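Local coordinates for UPF0033 domain-containing protein (Desulfitobacterium hafniense, PDB 3HZ7) that is of unknown function but, as a SirA-like member of the TusA family, probably carries or transfers sulfur through this N-terminal domain of a longer protein, at residues 4-9 / 34-39; 44-49 / 66-71. All coordinates share one frame; numbering follows the deposited sequence.

Contact 1 (4-9 / 34-39); sequences IDALGQ and VLVDND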
loop_
_atom_site.group_PDB
_atom_site.type_symbol
_atom_site.label_atom_id
_atom_site.label_comp_id
_atom_site.label_asym_id
_atom_site.label_seq_id
_atom_site.Cartn_x
_atom_site.Cartn_y
_atom_site.Cartn_z
ATOM N N ILE A 4 0.749 7.367 -0.546
ATOM C CA ILE A 4 -0.428 7.547 -1.342
ATOM C C ILE A 4 -1.634 7.762 -0.417
ATOM O O ILE A 4 -1.945 6.882 0.360
ATOM C CB ILE A 4 -0.702 6.300 -2.200
ATOM C CG1 ILE A 4 0.540 6.086 -3.138
ATOM C CG2 ILE A 4 -2.166 6.477 -2.969
ATOM C CD1 ILE A 4 0.435 5.105 -4.282
ATOM N N ASP A 5 -2.288 8.915 -0.489
ATOM C CA ASP A 5 -3.496 9.101 0.348
ATOM C C ASP A 5 -4.652 8.652 -0.538
ATOM O O ASP A 5 -4.958 9.280 -1.554
ATOM C CB ASP A 5 -3.714 10.571 0.710
ATOM C CG ASP A 5 -5.021 10.802 1.502
ATOM O OD1 ASP A 5 -5.933 9.942 1.485
ATOM O OD2 ASP A 5 -5.111 11.864 2.132
ATOM N N ALA A 6 -5.246 7.527 -0.179
ATOM C CA ALA A 6 -6.358 6.963 -0.916
ATOM C C ALA A 6 -7.596 6.925 -0.010
ATOM O O ALA A 6 -8.488 6.075 -0.203
ATOM C CB ALA A 6 -6.013 5.589 -1.331
ATOM N N LEU A 7 -7.664 7.818 0.964
ATOM C CA LEU A 7 -8.814 7.823 1.876
ATOM C C LEU A 7 -10.033 8.268 1.090
ATOM O O LEU A 7 -9.948 9.173 0.262
ATOM C CB LEU A 7 -8.564 8.767 3.056
ATOM C CG LEU A 7 -7.413 8.327 3.981
ATOM C CD1 LEU A 7 -7.066 9.485 4.894
ATOM C CD2 LEU A 7 -7.780 7.083 4.773
ATOM N N GLY A 8 -11.162 7.606 1.306
ATOM C CA GLY A 8 -12.355 7.987 0.574
ATOM C C GLY A 8 -12.478 7.289 -0.771
ATOM O O GLY A 8 -13.543 7.345 -1.376
ATOM N N GLN A 9 -11.407 6.635 -1.240
ATOM C CA GLN A 9 -11.445 5.951 -2.529
ATOM C C GLN A 9 -11.898 4.517 -2.370
ATOM O O GLN A 9 -11.519 3.836 -1.412
ATOM C CB GLN A 9 -10.061 6.021 -3.217
ATOM C CG GLN A 9 -9.687 7.422 -3.708
ATOM C CD GLN A 9 -10.442 7.829 -4.999
ATOM O OE1 GLN A 9 -10.442 9.011 -5.426
ATOM N NE2 GLN A 9 -11.089 6.847 -5.619
ATOM N N VAL A 34 0.367 3.416 1.911
ATOM C CA VAL A 34 -0.949 3.789 1.411
ATOM C C VAL A 34 -1.916 4.028 2.556
ATOM O O VAL A 34 -2.037 3.182 3.447
ATOM C CB VAL A 34 -1.536 2.647 0.552
ATOM C CG1 VAL A 34 -2.786 3.171 -0.287
ATOM C CG2 VAL A 34 -0.434 2.014 -0.286
ATOM N N LEU A 35 -2.598 5.153 2.539
ATOM C CA LEU A 35 -3.618 5.413 3.555
ATOM C C LEU A 35 -5.022 4.955 3.045
ATOM O O LEU A 35 -5.506 5.425 1.962
ATOM C CB LEU A 35 -3.641 6.900 3.909
ATOM C CG LEU A 35 -2.295 7.543 4.278
ATOM C CD1 LEU A 35 -2.494 9.074 4.590
ATOM C CD2 LEU A 35 -1.730 6.827 5.526
ATOM N N VAL A 36 -5.637 4.005 3.754
ATOM C CA VAL A 36 -7.008 3.540 3.410
ATOM C C VAL A 36 -7.947 3.607 4.625
ATOM O O VAL A 36 -7.516 3.731 5.781
ATOM C CB VAL A 36 -7.060 2.129 2.746
ATOM C CG1 VAL A 36 -6.355 2.212 1.409
ATOM C CG2 VAL A 36 -6.406 0.989 3.678
ATOM N N ASP A 37 -9.250 3.643 4.349
ATOM C CA ASP A 37 -10.222 3.761 5.424
ATOM C C ASP A 37 -11.075 2.520 5.660
ATOM O O ASP A 37 -12.177 2.644 6.174
ATOM C CB ASP A 37 -11.125 4.966 5.169
ATOM C CG ASP A 37 -11.958 4.826 3.882
ATOM O OD1 ASP A 37 -12.261 3.691 3.452
ATOM O OD2 ASP A 37 -12.331 5.884 3.312
ATOM N N ASN A 38 -10.609 1.335 5.283
ATOM C CA ASN A 38 -11.421 0.146 5.560
ATOM C C ASN A 38 -10.496 -1.048 5.474
ATOM O O ASN A 38 -9.523 -1.025 4.723
ATOM C CB ASN A 38 -12.629 0.042 4.548
ATOM C CG ASN A 38 -12.174 -0.171 3.126
ATOM O OD1 ASN A 38 -11.825 -1.271 2.753
ATOM N ND2 ASN A 38 -12.129 0.894 2.338
ATOM N N ASP A 39 -10.811 -2.086 6.248
ATOM C CA ASP A 39 -10.015 -3.309 6.344
ATOM C C ASP A 39 -9.909 -4.103 5.086
ATOM O O ASP A 39 -8.936 -4.826 4.855
ATOM C CB ASP A 39 -10.603 -4.230 7.412
ATOM C CG ASP A 39 -9.942 -4.074 8.728
ATOM O OD1 ASP A 39 -10.356 -3.172 9.508
ATOM O OD2 ASP A 39 -8.992 -4.875 8.965
HETATM O O HOH W 1 -9.514 4.050 1.363
#
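Parallel strand pairing opens this contact and a loop held by two aspartate side chains finishes it. Among backbone bonds, Leu35 N points almost straight at Ile4 O, 2.9 Å away and nearly along the C=O axis, and Ala6 N returns a more bent bond to Leu35 O at 3.0 Å, lying in the carbonyl plane. Leu35 thus donates and accepts on the same side, as a residue of a parallel pair does. Beyond Ala6 the chain turns through a type II beta turn, Ala6 to Gln9, whose third position has the positive phi (87°) that suits Gly8.

Asp5 OD1 takes the N-H of Leu7 at 2.8 Å, forming an Asx turn. Asp37, with CG in the crowded position between its backbone N and carbonyl carbon (chi1 63°), splits its carboxylate: OD2 receives Gly8 N at 2.9 Å from above the carboxylate plane, while OD1 is met nearly along its C-O axis by Asn38 ND2. A water donates to Ala6 O and accepts from Asp37 N, bridging the diverging chains.

Leu35 and Leu7 bury the most surface, crossing obliquely with Leu7 CG 4.0 Å from Leu35 CB. Leu7 CD2 rests against the backbone carbonyl of Val36, 3.5 Å from Val36 C. On the face bearing Ile4 and Val34, the small Ala6 CB sits 4.2 Å from Val34 CG1.

Helix 13-23 joins the two strands in a beta-alpha-beta crossover and covers Ile4, Val34 and Val36; helix 39-52, N-capped by Asn38, meets both valines through Leu45, and strand 66-71 flanks strand 31-36 on its other edge.

Contact 2 (44-49 / 66-71); sequences NLQKMA and IEVTIV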
loop_
_atom_site.group_PDB
_atom_site.type_symbol
_atom_site.label_atom_id
_atom_site.label_comp_id
_atom_site.label_asym_id
_atom_site.label_seq_id
_atom_site.Cartn_x
_atom_site.Cartn_y
_atom_site.Cartn_z
ATOM N N ASN A 44 -6.743 -6.245 0.578
ATOM C CA ASN A 44 -6.448 -6.276 -0.848
ATOM C C ASN A 44 -5.010 -5.822 -1.107
ATOM O O ASN A 44 -4.285 -6.424 -1.900
ATOM C CB ASN A 44 -7.468 -5.411 -1.619
ATOM C CG ASN A 44 -8.815 -6.073 -1.660
ATOM O OD1 ASN A 44 -8.901 -7.290 -1.462
ATOM N ND2 ASN A 44 -9.877 -5.300 -1.918
ATOM N N LEU A 45 -4.609 -4.770 -0.409
ATOM C CA LEU A 45 -3.228 -4.276 -0.536
ATOM C C LEU A 45 -2.214 -5.335 -0.111
ATOM O O LEU A 45 -1.200 -5.487 -0.792
ATOM C CB LEU A 45 -3.055 -2.974 0.276
ATOM C CG LEU A 45 -3.673 -1.714 -0.354
ATOM C CD1 LEU A 45 -3.807 -0.624 0.747
ATOM C CD2 LEU A 45 -2.802 -1.226 -1.525
ATOM N N GLN A 46 -2.466 -6.082 0.987
ATOM C CA GLN A 46 -1.503 -7.120 1.401
ATOM C C GLN A 46 -1.450 -8.325 0.460
ATOM O O GLN A 46 -0.375 -8.890 0.183
ATOM C CB GLN A 46 -1.768 -7.601 2.837
ATOM C CG GLN A 46 -1.505 -6.514 3.864
ATOM C CD GLN A 46 -1.234 -7.039 5.250
ATOM O OE1 GLN A 46 -2.078 -7.697 5.870
ATOM N NE2 GLN A 46 -0.039 -6.722 5.759
ATOM N N LYS A 47 -2.600 -8.715 -0.061
ATOM C CA LYS A 47 -2.636 -9.858 -1.016
ATOM C C LYS A 47 -1.850 -9.488 -2.282
ATOM O O LYS A 47 -1.115 -10.320 -2.856
ATOM C CB LYS A 47 -4.089 -10.204 -1.388
ATOM C CG LYS A 47 -5.001 -10.504 -0.136
ATOM C CD LYS A 47 -5.882 -11.723 -0.374
ATOM C CE LYS A 47 -6.871 -12.013 0.754
ATOM N NZ LYS A 47 -7.917 -10.944 0.899
HETATM N N MSE A 48 -1.979 -8.230 -2.712
HETATM C CA MSE A 48 -1.239 -7.757 -3.896
HETATM C C MSE A 48 0.223 -7.726 -3.569
HETATM O O MSE A 48 1.064 -8.109 -4.398
HETATM C CB MSE A 48 -1.737 -6.355 -4.314
HETATM C CG MSE A 48 -0.967 -5.732 -5.480
HETATM SE SE MSE A 48 0.674 -4.696 -4.967
HETATM C CE MSE A 48 -0.268 -3.221 -4.166
ATOM N N ALA A 49 0.565 -7.289 -2.347
ATOM C CA ALA A 49 1.993 -7.235 -1.982
ATOM C C ALA A 49 2.588 -8.669 -1.940
ATOM O O ALA A 49 3.686 -8.924 -2.457
ATOM C CB ALA A 49 2.169 -6.545 -0.596
ATOM N N ILE A 66 -6.124 3.580 8.092
ATOM C CA ILE A 66 -5.251 2.437 8.081
ATOM C C ILE A 66 -4.036 2.736 7.160
ATOM O O ILE A 66 -4.181 3.135 5.972
ATOM C CB ILE A 66 -5.986 1.193 7.634
ATOM C CG1 ILE A 66 -7.184 0.938 8.584
ATOM C CG2 ILE A 66 -5.041 0.041 7.643
ATOM C CD1 ILE A 66 -8.185 -0.035 8.076
ATOM N N GLU A 67 -2.826 2.586 7.705
ATOM C CA GLU A 67 -1.653 2.805 6.878
ATOM C C GLU A 67 -1.034 1.471 6.563
ATOM O O GLU A 67 -0.721 0.710 7.463
ATOM C CB GLU A 67 -0.658 3.726 7.582
ATOM C CG GLU A 67 0.491 4.091 6.680
ATOM C CD GLU A 67 1.259 5.336 7.117
ATOM O OE1 GLU A 67 0.752 6.128 7.928
ATOM O OE2 GLU A 67 2.377 5.538 6.619
ATOM N N VAL A 68 -0.911 1.159 5.268
ATOM C CA VAL A 68 -0.316 -0.095 4.825
ATOM C C VAL A 68 1.021 0.294 4.178
ATOM O O VAL A 68 1.078 1.084 3.220
ATOM C CB VAL A 68 -1.249 -0.813 3.773
ATOM C CG1 VAL A 68 -0.709 -2.164 3.371
ATOM C CG2 VAL A 68 -2.660 -0.965 4.370
ATOM N N THR A 69 2.093 -0.270 4.682
ATOM C CA THR A 69 3.418 0.039 4.155
ATOM C C THR A 69 3.964 -1.148 3.365
ATOM O O THR A 69 3.991 -2.294 3.871
ATOM C CB THR A 69 4.328 0.429 5.321
ATOM O OG1 THR A 69 3.712 1.528 6.002
ATOM C CG2 THR A 69 5.739 0.826 4.828
ATOM N N ILE A 70 4.361 -0.899 2.112
ATOM C CA ILE A 70 4.864 -1.976 1.283
ATOM C C ILE A 70 6.281 -1.681 0.899
ATOM O O ILE A 70 6.591 -0.593 0.386
ATOM C CB ILE A 70 3.992 -2.171 -0.021
ATOM C CG1 ILE A 70 2.531 -2.310 0.395
ATOM C CG2 ILE A 70 4.560 -3.338 -0.872
ATOM C CD1 ILE A 70 1.437 -2.452 -0.770
ATOM N N VAL A 71 7.140 -2.681 1.104
ATOM C CA VAL A 71 8.554 -2.537 0.825
ATOM C C VAL A 71 9.019 -3.418 -0.327
ATOM O O VAL A 71 8.732 -4.617 -0.353
ATOM C CB VAL A 71 9.431 -2.895 2.084
ATOM C CG1 VAL A 71 10.887 -2.718 1.737
ATOM C CG2 VAL A 71 9.072 -2.012 3.260
#
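Segment 44-49 of helix 39-52 runs almost parallel to strand 66-71, the short axes 6° apart in direction and 9.4 Å apart at closest approach. Leu45, with CG anti to its carbonyl carbon (chi1 -75°), crosses Val68 obliquely: Leu45 CD1 rests 3.8 Å from Val68 CG2 and Leu45 CB 4.0 Å from Val68 CG1. CB and the CD1 branch between them thus touch both methyls of Val68, a beta-branched residue well suited to a strand. Leu45 CD2 is only loosely near Ile70 CD1, which lies closer to Leu45 O.

Gln46 comes next, at the margin. Its aliphatic CG approaches Val68 CG1 at 4.4 Å, whereas NE2 donates a hydrogen bond to Ser56 OG; a long side chain with a polar end fits a place beside the core.

Selenomethionine Met48 starts with CG anti to the backbone N (chi1 176°), then bends at chi2 and chi3 so that its methyl comes back to the strand. Met48 CE meets Ile70 CD1 at 3.9 Å, the chains crossing at about a right angle. Ala49 CB lies 4.0 Å from Ile70 CG2, and its small size lets the backbones approach, Ala49 CA and Ile70 CA being 6.8 Å apart.

Helix 39-52 packs here beside helix 13-23 (Leu45 and Met48 on Ala18, Ile70 on Leu22), in the two-layer alpha/beta core of this TusA-family domain. No hydrogen bond spans the two segments; dispersion and the burial of aliphatic groups hold them, so the fit of branched and short side chains helps to set how the helix lies against this strand.

In the fold
Contacts 1 and 2, their centres about 11 Å apart, share one mixed sheet of strand order 2-5, 31-36, 66-71, 55-60. Contact 1 is made at one edge, where two strands run parallel; contact 2 lays helix 39-52, which follows strand 31-36 directly, against the adjoining antiparallel strand. Probable hydrogen bonds join them: Val36 O to Ile66 N at 2.7 Å and Val34 N to Val68 O at 2.8 Å. Packing adds to these, with Asn38 C 3.6 Å from Ile66 CD1. Cys11, seen as S-mercaptocysteine, follows shortly after segment 4-9, consistent with a sulfur-carrying site near the loop of contact 1.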